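Local coordinates for putative creatinine amidohydrolase (Bacteroides fragilis, PDB 3LUB), which is probably a zinc-dependent hydrolase of the creatininase superfamily, acting on carbon-nitrogen bonds in linear amides, at residues I50-A55 with C66-P71; D101-L106 with P137-A142; A164-T169 with A226-R231; F147-P152 with V237-G242. One frame throughout, in Å; residues are numbered along the deposited sequence.

Contact 1 (I50-A55 with C66-P71)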
loop_
_atom_site.group_PDB
_atom_site.type_symbol
_atom_site.label_atom_id
_atom_site.label_comp_id
_atom_site.label_asym_id
_atom_site.label_seq_id
_atom_site.Cartn_x
_atom_site.Cartn_y
_atom_site.Cartn_z
ATOM N N ILE F 50 -16.583 18.799 24.447
ATOM C CA ILE F 50 -16.633 20.146 23.854
ATOM C C ILE F 50 -17.520 20.197 22.609
ATOM O O ILE F 50 -18.367 21.087 22.465
ATOM C CB ILE F 50 -15.219 20.680 23.520
ATOM C CG1 ILE F 50 -14.432 20.907 24.827
ATOM C CG2 ILE F 50 -15.296 21.944 22.652
ATOM C CD1 ILE F 50 -12.962 21.035 24.646
ATOM N N ALA F 51 -17.338 19.252 21.699
ATOM C CA ALA F 51 -18.078 19.261 20.427
ATOM C C ALA F 51 -19.568 19.057 20.625
ATOM O O ALA F 51 -20.384 19.695 19.944
ATOM C CB ALA F 51 -17.496 18.215 19.445
ATOM N N VAL F 52 -19.945 18.179 21.545
ATOM C CA VAL F 52 -21.380 17.973 21.878
ATOM C C VAL F 52 -21.983 19.265 22.457
ATOM O O VAL F 52 -23.064 19.708 22.024
ATOM C CB VAL F 52 -21.587 16.750 22.811
ATOM C CG1 VAL F 52 -23.001 16.730 23.452
ATOM C CG2 VAL F 52 -21.370 15.494 22.034
ATOM N N GLU F 53 -21.260 19.901 23.376
ATOM C CA GLU F 53 -21.700 21.178 23.939
ATOM C C GLU F 53 -21.868 22.252 22.849
ATOM O O GLU F 53 -22.812 22.973 22.869
ATOM C CB GLU F 53 -20.713 21.686 24.977
ATOM C CG GLU F 53 -21.129 21.569 26.422
ATOM C CD GLU F 53 -20.494 22.653 27.288
ATOM O OE1 GLU F 53 -21.049 23.777 27.298
ATOM O OE2 GLU F 53 -19.444 22.404 27.935
ATOM N N ALA F 54 -20.934 22.341 21.908
ATOM C CA ALA F 54 -21.028 23.333 20.834
ATOM C C ALA F 54 -22.149 22.988 19.862
ATOM O O ALA F 54 -22.803 23.896 19.331
ATOM C CB ALA F 54 -19.704 23.499 20.103
ATOM N N ALA F 55 -22.355 21.697 19.604
ATOM C CA ALA F 55 -23.468 21.227 18.762
ATOM C C ALA F 55 -24.818 21.615 19.375
ATOM O O ALA F 55 -25.736 22.065 18.681
ATOM C CB ALA F 55 -23.384 19.639 18.534
ATOM N N CYS F 66 -25.796 19.428 14.035
ATOM C CA CYS F 66 -24.557 18.731 13.768
ATOM C C CYS F 66 -24.553 17.372 14.466
ATOM O O CYS F 66 -25.189 17.180 15.515
ATOM C CB CYS F 66 -23.387 19.583 14.241
ATOM S SG CYS F 66 -23.429 21.291 13.564
HETATM N N MSE F 67 -23.861 16.414 13.871
HETATM C CA MSE F 67 -23.670 15.127 14.528
HETATM C C MSE F 67 -22.254 15.017 15.010
HETATM O O MSE F 67 -21.321 15.133 14.214
HETATM C CB MSE F 67 -23.937 13.988 13.552
HETATM C CG MSE F 67 -23.888 12.585 14.178
HETATM SE SE MSE F 67 -24.879 12.385 15.855
HETATM C CE MSE F 67 -26.556 11.549 15.227
ATOM N N VAL F 68 -22.083 14.684 16.283
ATOM C CA VAL F 68 -20.775 14.322 16.803
ATOM C C VAL F 68 -20.559 12.813 16.752
ATOM O O VAL F 68 -21.266 12.042 17.405
ATOM C CB VAL F 68 -20.555 14.858 18.214
ATOM C CG1 VAL F 68 -19.096 14.545 18.711
ATOM C CG2 VAL F 68 -20.836 16.338 18.249
HETATM N N MSE F 69 -19.583 12.413 15.941
HETATM C CA MSE F 69 -19.255 11.036 15.757
HETATM C C MSE F 69 -18.476 10.432 16.976
HETATM O O MSE F 69 -18.015 11.155 17.873
HETATM C CB MSE F 69 -18.439 10.867 14.470
HETATM C CG MSE F 69 -19.100 11.351 13.203
HETATM SE SE MSE F 69 -20.654 10.307 12.668
HETATM C CE MSE F 69 -19.731 8.480 12.281
ATOM N N PRO F 70 -18.391 9.092 17.034
ATOM C CA PRO F 70 -17.564 8.525 18.093
ATOM C C PRO F 70 -16.101 8.965 17.965
ATOM O O PRO F 70 -15.555 9.014 16.866
ATOM C CB PRO F 70 -17.733 7.016 17.887
ATOM C CG PRO F 70 -19.029 6.883 17.170
ATOM C CD PRO F 70 -19.023 8.033 16.221
ATOM N N PRO F 71 -15.467 9.293 19.082
ATOM C CA PRO F 71 -14.044 9.672 18.978
ATOM C C PRO F 71 -13.085 8.578 18.419
ATOM O O PRO F 71 -13.259 7.401 18.693
ATOM C CB PRO F 71 -13.672 10.080 20.399
ATOM C CG PRO F 71 -14.822 9.825 21.237
ATOM C CD PRO F 71 -15.972 9.350 20.457
HETATM O O HOH W 1 -25.651 21.512 16.045
#
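Val68 meets Val52 and the two alanines Ala51 and Ala55 in a buried seam where a helix lies on the strand that follows it. The two elements run nearly antiparallel, 162° between their directions, with their axes 8.5 Å apart at the closest point.

The apolar packing centres on one methyl group. Val68 CG2 is set beside its own backbone N, because CG1 takes the place opposite that nitrogen (chi1 -176°), and from there it reaches into the helix surface. It touches Val52 CG2 at 3.9 Å, Ala51 CB at 4.0 Å and Ala55 CB at 4.2 Å, and it also rests against the backbone carbonyl of Ala51. The two valine side chains cross at about a right angle. Val68 CG1 lies against Ala51 CB and Val52 CG2 as well. Near the start of the strand, Ala55 CB and Cys66 CB touch loosely at 4.3 Å.

The polar part is a water bridge. The water donates to Ala55 O at 2.7 Å and accepts from Cys66 N at 2.9 Å, tying helix to strand where no direct backbone bond joins them.

Around the seam, Ala51 packs on Ile25 and Val68 on Pro27, both of strand 23-28, while Phe244 of helix 226-249 touches Cys66. Helix 42-62 links the parallel neighbours 23-28 and 66-68 in a beta-alpha-beta crossover, and this contact seats it on the second strand.

Contact 2 (D101-L106 with P137-A142)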
loop_
_atom_site.group_PDB
_atom_site.type_symbol
_atom_site.label_atom_id
_atom_site.label_comp_id
_atom_site.label_asym_id
_atom_site.label_seq_id
_atom_site.Cartn_x
_atom_site.Cartn_y
_atom_site.Cartn_z
ATOM N N ASP F 101 -12.002 6.037 4.984
ATOM C CA ASP F 101 -13.189 5.187 5.135
ATOM C C ASP F 101 -14.370 5.973 5.712
ATOM O O ASP F 101 -15.489 5.773 5.284
ATOM C CB ASP F 101 -12.894 3.912 5.949
ATOM C CG ASP F 101 -12.028 2.907 5.184
ATOM O OD1 ASP F 101 -11.802 3.074 3.978
ATOM O OD2 ASP F 101 -11.559 1.947 5.797
ATOM N N ILE F 102 -14.113 6.889 6.634
ATOM C CA ILE F 102 -15.150 7.721 7.232
ATOM C C ILE F 102 -15.760 8.654 6.188
ATOM O O ILE F 102 -16.983 8.745 6.076
ATOM C CB ILE F 102 -14.596 8.556 8.453
ATOM C CG1 ILE F 102 -14.179 7.594 9.572
ATOM C CG2 ILE F 102 -15.644 9.634 8.926
ATOM C CD1 ILE F 102 -13.450 8.231 10.743
ATOM N N VAL F 103 -14.912 9.319 5.416
ATOM C CA VAL F 103 -15.347 10.271 4.391
ATOM C C VAL F 103 -16.103 9.586 3.235
ATOM O O VAL F 103 -17.139 10.070 2.792
ATOM C CB VAL F 103 -14.148 11.068 3.831
ATOM C CG1 VAL F 103 -14.551 11.853 2.571
ATOM C CG2 VAL F 103 -13.581 11.989 4.910
ATOM N N SER F 104 -15.588 8.456 2.767
ATOM C CA SER F 104 -16.273 7.658 1.784
ATOM C C SER F 104 -17.710 7.360 2.196
ATOM O O SER F 104 -18.644 7.535 1.388
ATOM C CB SER F 104 -15.514 6.339 1.545
ATOM O OG SER F 104 -16.182 5.544 0.584
ATOM N N SER F 105 -17.872 6.856 3.417
ATOM C CA SER F 105 -19.201 6.545 3.971
ATOM C C SER F 105 -20.087 7.770 4.104
ATOM O O SER F 105 -21.181 7.808 3.551
ATOM C CB SER F 105 -19.062 5.850 5.321
ATOM O OG SER F 105 -18.619 4.521 5.132
ATOM N N LEU F 106 -19.591 8.799 4.780
ATOM C CA LEU F 106 -20.356 10.050 4.917
ATOM C C LEU F 106 -20.748 10.666 3.551
ATOM O O LEU F 106 -21.818 11.221 3.385
ATOM C CB LEU F 106 -19.585 11.080 5.735
ATOM C CG LEU F 106 -19.210 10.773 7.189
ATOM C CD1 LEU F 106 -18.378 11.907 7.712
ATOM C CD2 LEU F 106 -20.404 10.561 8.080
ATOM N N PRO F 137 -13.918 16.508 -4.293
ATOM C CA PRO F 137 -13.892 17.980 -4.422
ATOM C C PRO F 137 -15.160 18.738 -3.918
ATOM O O PRO F 137 -15.095 19.928 -3.666
ATOM C CB PRO F 137 -13.635 18.209 -5.911
ATOM C CG PRO F 137 -13.963 16.963 -6.576
ATOM C CD PRO F 137 -13.869 15.839 -5.600
ATOM N N ASP F 138 -16.256 18.030 -3.697
ATOM C CA ASP F 138 -17.486 18.599 -3.152
ATOM C C ASP F 138 -17.643 18.432 -1.615
ATOM O O ASP F 138 -18.678 18.814 -1.051
ATOM C CB ASP F 138 -18.721 18.012 -3.893
ATOM C CG ASP F 138 -18.791 16.457 -3.864
ATOM O OD1 ASP F 138 -17.830 15.748 -3.431
ATOM O OD2 ASP F 138 -19.831 15.942 -4.334
ATOM N N PHE F 139 -16.609 17.901 -0.945
ATOM C CA PHE F 139 -16.676 17.546 0.479
ATOM C C PHE F 139 -15.708 18.437 1.256
ATOM O O PHE F 139 -14.522 18.372 1.064
ATOM C CB PHE F 139 -16.351 16.060 0.650
ATOM C CG PHE F 139 -16.786 15.470 1.973
ATOM C CD1 PHE F 139 -16.113 15.754 3.133
ATOM C CD2 PHE F 139 -17.849 14.589 2.037
ATOM C CE1 PHE F 139 -16.527 15.208 4.336
ATOM C CE2 PHE F 139 -18.251 14.037 3.237
ATOM C CZ PHE F 139 -17.603 14.346 4.378
ATOM N N LEU F 140 -16.235 19.297 2.111
ATOM C CA LEU F 140 -15.430 20.225 2.879
ATOM C C LEU F 140 -14.958 19.565 4.178
ATOM O O LEU F 140 -15.781 19.143 4.970
ATOM C CB LEU F 140 -16.281 21.440 3.209
ATOM C CG LEU F 140 -15.619 22.583 3.973
ATOM C CD1 LEU F 140 -14.445 23.141 3.181
ATOM C CD2 LEU F 140 -16.651 23.681 4.295
ATOM N N ILE F 141 -13.645 19.500 4.393
ATOM C CA ILE F 141 -13.066 18.994 5.632
ATOM C C ILE F 141 -12.186 20.069 6.269
ATOM O O ILE F 141 -11.184 20.489 5.672
ATOM C CB ILE F 141 -12.202 17.724 5.388
ATOM C CG1 ILE F 141 -12.945 16.700 4.535
ATOM C CG2 ILE F 141 -11.760 17.090 6.723
ATOM C CD1 ILE F 141 -12.144 15.439 4.307
ATOM N N ALA F 142 -12.561 20.512 7.483
ATOM C CA ALA F 142 -11.739 21.409 8.306
ATOM C C ALA F 142 -11.083 20.616 9.446
ATOM O O ALA F 142 -11.540 19.522 9.773
ATOM C CB ALA F 142 -12.580 22.562 8.859
#
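Val103 stands over the ring of Phe139 and forms the tight part of this contact. Its CG1 lies 4.1 Å from the ring centroid and only 2° off the ring normal, a CH-pi contact centred on one face. The other branch, CG2, turns to Ile141 and meets the end of that side chain, CD1, at 3.8 Å. One valine therefore spends both methyls on the strand side: CG1 sits opposite its backbone N (chi1 169°), which leaves CG2 directed at the isoleucine.

Leu106, one helical turn further on, comes at the ring differently. Its CB lies near the ring plane, 4.1 Å from Phe139 CZ, and meets the edge. Face and edge of one aromatic group are thus engaged by two residues of the same helix.

Here helix 92-108 packs on the parallel sheet at one edge strand within the chain, 140-145, and the middle of the sheet shares the core: Leu114 of strand 113-118 touches both Val103 and Phe139, and Ile24 of strand 23-28 touches Leu106.

The packing gives out on the approach to the strand. Pro137 and Asp138 are exposed, and Asp138 turns to a different partner, its OD1 hydrogen-bonded to His107 NE2. Asp101 of the same helix as Val103, by contrast, is buried against the second subunit, in a salt bridge with Arg91 of that neighbouring chain.

Contact 3 (A164-T169 with A226-R231). With ZN (zinc ion), chain B.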
loop_
_atom_site.group_PDB
_atom_site.type_symbol
_atom_site.label_atom_id
_atom_site.label_comp_id
_atom_site.label_asym_id
_atom_site.label_seq_id
_atom_site.Cartn_x
_atom_site.Cartn_y
_atom_site.Cartn_z
ATOM N N ALA F 164 -1.134 16.868 29.818
ATOM C CA ALA F 164 -1.650 16.415 31.119
ATOM C C ALA F 164 -1.358 17.466 32.212
ATOM O O ALA F 164 -1.149 17.127 33.367
ATOM C CB ALA F 164 -1.027 15.066 31.520
ATOM N N GLY F 165 -1.338 18.725 31.821
ATOM C CA GLY F 165 -0.929 19.812 32.688
ATOM C C GLY F 165 -2.140 20.447 33.296
ATOM O O GLY F 165 -3.153 19.786 33.483
ATOM N N GLU F 166 -2.048 21.738 33.589
ATOM C CA GLU F 166 -3.086 22.406 34.343
ATOM C C GLU F 166 -4.344 22.520 33.553
ATOM O O GLU F 166 -5.412 22.292 34.082
ATOM C CB GLU F 166 -2.625 23.792 34.833
ATOM C CG GLU F 166 -3.541 24.398 35.920
ATOM C CD GLU F 166 -3.073 25.772 36.388
ATOM O OE1 GLU F 166 -1.868 25.925 36.645
ATOM O OE2 GLU F 166 -3.914 26.680 36.485
ATOM N N SER F 167 -4.230 22.880 32.285
ATOM C CA SER F 167 -5.377 23.082 31.426
ATOM C C SER F 167 -6.160 21.796 31.133
ATOM O O SER F 167 -7.406 21.782 31.214
ATOM C CB SER F 167 -4.917 23.718 30.104
ATOM O OG SER F 167 -3.827 22.996 29.545
ATOM N N GLU F 168 -5.453 20.742 30.717
ATOM C CA GLU F 168 -6.123 19.470 30.441
ATOM C C GLU F 168 -6.732 18.915 31.727
ATOM O O GLU F 168 -7.822 18.331 31.704
ATOM C CB GLU F 168 -5.167 18.432 29.830
ATOM C CG GLU F 168 -5.230 18.343 28.317
ATOM C CD GLU F 168 -4.494 17.147 27.725
ATOM O OE1 GLU F 168 -3.465 16.726 28.297
ATOM O OE2 GLU F 168 -4.924 16.671 26.632
ATOM N N THR F 169 -6.005 19.033 32.840
ATOM C CA THR F 169 -6.533 18.533 34.119
ATOM C C THR F 169 -7.781 19.303 34.530
ATOM O O THR F 169 -8.751 18.697 34.947
ATOM C CB THR F 169 -5.510 18.576 35.255
ATOM O OG1 THR F 169 -4.330 17.870 34.853
ATOM C CG2 THR F 169 -6.077 17.915 36.472
ATOM N N ALA F 226 -11.862 22.471 38.674
ATOM C CA ALA F 226 -13.031 22.373 37.816
ATOM C C ALA F 226 -13.484 23.737 37.277
ATOM O O ALA F 226 -13.887 23.877 36.123
ATOM C CB ALA F 226 -14.210 21.694 38.584
ATOM N N GLU F 227 -13.432 24.752 38.123
ATOM C CA GLU F 227 -13.835 26.090 37.718
ATOM C C GLU F 227 -12.933 26.722 36.684
ATOM O O GLU F 227 -13.406 27.379 35.779
ATOM C CB GLU F 227 -13.871 27.024 38.933
ATOM C CG GLU F 227 -14.353 28.413 38.567
ATOM C CD GLU F 227 -14.539 29.296 39.760
ATOM O OE1 GLU F 227 -15.414 28.989 40.607
ATOM O OE2 GLU F 227 -13.800 30.302 39.843
ATOM N N LYS F 228 -11.626 26.575 36.837
ATOM C CA LYS F 228 -10.744 27.030 35.764
ATOM C C LYS F 228 -11.106 26.376 34.422
ATOM O O LYS F 228 -11.109 27.035 33.405
ATOM C CB LYS F 228 -9.284 26.768 36.087
ATOM C CG LYS F 228 -8.676 27.649 37.162
ATOM C CD LYS F 228 -7.264 27.203 37.411
ATOM C CE LYS F 228 -6.523 28.119 38.302
ATOM N NZ LYS F 228 -5.190 27.569 38.754
ATOM N N GLY F 229 -11.432 25.091 34.440
ATOM C CA GLY F 229 -11.772 24.333 33.224
ATOM C C GLY F 229 -13.074 24.817 32.620
ATOM O O GLY F 229 -13.190 25.006 31.407
ATOM N N GLU F 230 -14.052 25.047 33.496
ATOM C CA GLU F 230 -15.372 25.548 33.089
ATOM C C GLU F 230 -15.278 26.866 32.370
ATOM O O GLU F 230 -15.967 27.078 31.355
ATOM C CB GLU F 230 -16.276 25.699 34.305
ATOM C CG GLU F 230 -17.630 26.289 33.998
ATOM C CD GLU F 230 -18.507 26.370 35.246
ATOM O OE1 GLU F 230 -17.995 26.744 36.337
ATOM O OE2 GLU F 230 -19.706 26.032 35.133
ATOM N N ARG F 231 -14.444 27.762 32.893
ATOM C CA ARG F 231 -14.311 29.094 32.308
ATOM C C ARG F 231 -13.585 29.133 30.955
ATOM O O ARG F 231 -13.961 29.890 30.063
ATOM C CB ARG F 231 -13.634 30.030 33.311
ATOM C CG ARG F 231 -14.486 30.163 34.533
ATOM C CD ARG F 231 -14.063 31.265 35.422
ATOM N NE ARG F 231 -15.037 31.407 36.497
ATOM C CZ ARG F 231 -14.908 32.235 37.530
ATOM N NH1 ARG F 231 -13.841 33.036 37.648
ATOM N NH2 ARG F 231 -15.863 32.260 38.453
HETATM ZN ZN ZN B . -3.950 15.120 26.133
HETATM O O HOH W 2 -2.222 15.726 25.130
#
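Glu166 OE2 is gripped from two directions. Lys228 NZ donates to it at 2.8 Å in a salt bridge that joins the start of helix 166-175 to the start of helix 226-249, and the backbone N of Glu157 binds the same oxygen. The lysine arrives from above the carboxylate plane, 51° out of it. Both chains run extended beyond CG and cross aslant; the end of the lysine chain passes over the oxygen, with Lys228 CE 3.5 Å from Glu166 OE2. Lys228 NZ has further partners in Glu157 OE2 and Lys223 O, while Glu166 OE1 is held by Ala158 N, so both charged groups are firmly placed.

The same helix start carries a zinc ligand. Glu168 OE2 binds the ion at 1.9 Å, with OE1 more distant at 2.7 Å; OE1 also receives the backbone N of Ala164 at 2.8 Å. Water 2, His34 and Asp43 also bind this zinc. At the N-cap, Gly165 O accepts Thr169 N at 3.0 Å and Thr169 OG1 at 2.6 Å, from opposite faces of its plane.

The bonds to Gly165 O and from Ala164 N probably brace the helix start that presents Glu168. Two residues from that zinc ligand, the buried Glu166 carboxylate is probably stabilised as an anion by Lys228, whose charge is shared with Glu157.

Contact 4 (F147-P152 with V237-G242)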
loop_
_atom_site.group_PDB
_atom_site.type_symbol
_atom_site.label_atom_id
_atom_site.label_comp_id
_atom_site.label_asym_id
_atom_site.label_seq_id
_atom_site.Cartn_x
_atom_site.Cartn_y
_atom_site.Cartn_z
ATOM N N PHE F 147 -7.807 22.789 21.844
ATOM C CA PHE F 147 -7.064 23.593 22.791
ATOM C C PHE F 147 -6.313 24.749 22.127
ATOM O O PHE F 147 -5.575 25.454 22.783
ATOM C CB PHE F 147 -6.127 22.723 23.596
ATOM C CG PHE F 147 -5.231 21.882 22.754
ATOM C CD1 PHE F 147 -4.063 22.415 22.211
ATOM C CD2 PHE F 147 -5.560 20.560 22.478
ATOM C CE1 PHE F 147 -3.246 21.641 21.405
ATOM C CE2 PHE F 147 -4.746 19.799 21.686
ATOM C CZ PHE F 147 -3.579 20.338 21.155
ATOM N N GLU F 148 -6.528 24.943 20.828
ATOM C CA GLU F 148 -6.034 26.094 20.092
ATOM C C GLU F 148 -7.133 27.054 19.662
ATOM O O GLU F 148 -6.843 28.137 19.135
ATOM C CB GLU F 148 -5.274 25.621 18.852
ATOM C CG GLU F 148 -3.898 25.166 19.200
ATOM C CD GLU F 148 -3.186 24.464 18.060
ATOM O OE1 GLU F 148 -3.788 24.293 16.960
ATOM O OE2 GLU F 148 -2.029 24.043 18.312
ATOM N N VAL F 149 -8.386 26.705 19.910
ATOM C CA VAL F 149 -9.497 27.572 19.517
ATOM C C VAL F 149 -9.418 28.881 20.326
ATOM O O VAL F 149 -9.639 29.976 19.783
ATOM C CB VAL F 149 -10.847 26.819 19.635
ATOM C CG1 VAL F 149 -12.068 27.758 19.494
ATOM C CG2 VAL F 149 -10.880 25.649 18.583
ATOM N N VAL F 150 -9.063 28.752 21.611
ATOM C CA VAL F 150 -8.760 29.872 22.514
ATOM C C VAL F 150 -7.450 29.516 23.195
ATOM O O VAL F 150 -7.286 28.386 23.636
ATOM C CB VAL F 150 -9.851 30.016 23.581
ATOM C CG1 VAL F 150 -9.497 31.143 24.547
ATOM C CG2 VAL F 150 -11.199 30.293 22.918
ATOM N N SER F 151 -6.524 30.471 23.291
ATOM C CA SER F 151 -5.239 30.247 23.997
ATOM C C SER F 151 -5.469 30.054 25.497
ATOM O O SER F 151 -6.253 30.784 26.098
ATOM C CB SER F 151 -4.284 31.447 23.795
ATOM O OG SER F 151 -2.994 31.201 24.353
ATOM N N PRO F 152 -4.771 29.096 26.110
ATOM C CA PRO F 152 -4.904 28.844 27.542
ATOM C C PRO F 152 -4.257 29.921 28.380
ATOM O O PRO F 152 -4.609 30.113 29.563
ATOM C CB PRO F 152 -4.173 27.503 27.747
ATOM C CG PRO F 152 -3.191 27.396 26.604
ATOM C CD PRO F 152 -3.799 28.190 25.462
ATOM N N VAL F 237 -16.293 26.665 23.291
ATOM C CA VAL F 237 -17.615 26.170 22.877
ATOM C C VAL F 237 -18.369 27.151 22.013
ATOM O O VAL F 237 -18.954 26.777 20.985
ATOM C CB VAL F 237 -18.450 25.746 24.107
ATOM C CG1 VAL F 237 -19.954 25.676 23.727
ATOM C CG2 VAL F 237 -17.900 24.370 24.641
ATOM N N GLU F 238 -18.309 28.425 22.395
ATOM C CA GLU F 238 -19.012 29.478 21.663
ATOM C C GLU F 238 -18.396 29.742 20.276
ATOM O O GLU F 238 -19.118 29.909 19.270
ATOM C CB GLU F 238 -19.033 30.767 22.535
ATOM C CG GLU F 238 -20.056 31.814 22.056
ATOM C CD GLU F 238 -19.622 32.505 20.779
ATOM O OE1 GLU F 238 -18.411 32.809 20.659
ATOM O OE2 GLU F 238 -20.476 32.727 19.885
ATOM N N LYS F 239 -17.062 29.772 20.207
ATOM C CA LYS F 239 -16.387 29.884 18.897
ATOM C C LYS F 239 -16.652 28.692 17.980
ATOM O O LYS F 239 -16.838 28.865 16.786
ATOM C CB LYS F 239 -14.881 30.042 19.047
ATOM C CG LYS F 239 -14.393 31.460 19.243
ATOM C CD LYS F 239 -12.867 31.535 18.969
ATOM C CE LYS F 239 -12.244 32.798 19.567
ATOM N NZ LYS F 239 -13.080 34.022 19.332
ATOM N N LEU F 240 -16.642 27.478 18.527
ATOM C CA LEU F 240 -16.904 26.286 17.721
ATOM C C LEU F 240 -18.346 26.295 17.207
ATOM O O LEU F 240 -18.590 26.059 16.025
ATOM C CB LEU F 240 -16.558 24.997 18.506
ATOM C CG LEU F 240 -15.055 24.696 18.603
ATOM C CD1 LEU F 240 -14.684 23.633 19.652
ATOM C CD2 LEU F 240 -14.439 24.313 17.196
ATOM N N ALA F 241 -19.293 26.627 18.079
ATOM C CA ALA F 241 -20.683 26.783 17.679
ATOM C C ALA F 241 -20.823 27.743 16.487
ATOM O O ALA F 241 -21.541 27.466 15.531
ATOM C CB ALA F 241 -21.524 27.291 18.868
ATOM N N GLY F 242 -20.140 28.879 16.572
ATOM C CA GLY F 242 -20.093 29.827 15.467
ATOM C C GLY F 242 -19.548 29.266 14.144
ATOM O O GLY F 242 -20.106 29.534 13.060
#
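Val149 and Lys239 mark the closest backbone approach, their CA atoms 7.3 Å apart, where the irregular loop after strand 140-145 passes a helix.

Val149 carries most of the contact and divides its two methyls between neighbouring residues of the helix. CG1, opposite the backbone N (chi1 169°), meets the root of the lysine side chain, 3.7 Å from Lys239 CB, and lies close to Lys239 CD at 3.9 Å. The two side chains slide past each other in opposite directions, so the aliphatic length of the lysine lies alongside the valine. CG2 takes the other partner, touching Leu240 CD2 at 4.0 Å; these two side chains cross at a slant, the leucine reaching over with its end.

Lys239 continues along the loop. Its CD passes 3.7 Å from Val149 O, and its CE comes within 4.3 Å of Val150 CG2. The chain then bends at its last torsion (chi4 -43°), turning the ammonium end away from the extended line. Its carbons lie against Val149 and the edge of Val150.

On the loop side, Val150 O is hydrogen-bonded to Tyr232 OH, a second tie to helix 226-249, and Val202 of the third subunit packs on both Val149 and Lys239. Leu240 also touches Ile50 and Ala54, so loop, helix 226-249 and helix 42-62 meet around this leucine.

In the fold
Contacts 1 and 4 share a core: their centres lie 14 Å apart, and helix 226-249 packs on helix 42-62 with Ala54 CB 3.5 Å from Val237 O. Contact 3 uses the start of that same long helix, its centre 14 Å from that of contact 4, and is nested within the chain loop that contact 4 closes. Contacts 1 and 2 both pack a helix against the parallel sheet, 17 Å apart between centres, and both touch the second subunit. Contact 3 alone includes a zinc ligand, but Asp43, which binds both zinc ions, lies on helix 42-62, the helix of contact 1. Contacts 2 and 3 have centres 33 Å apart, nearest atoms about 18 Å.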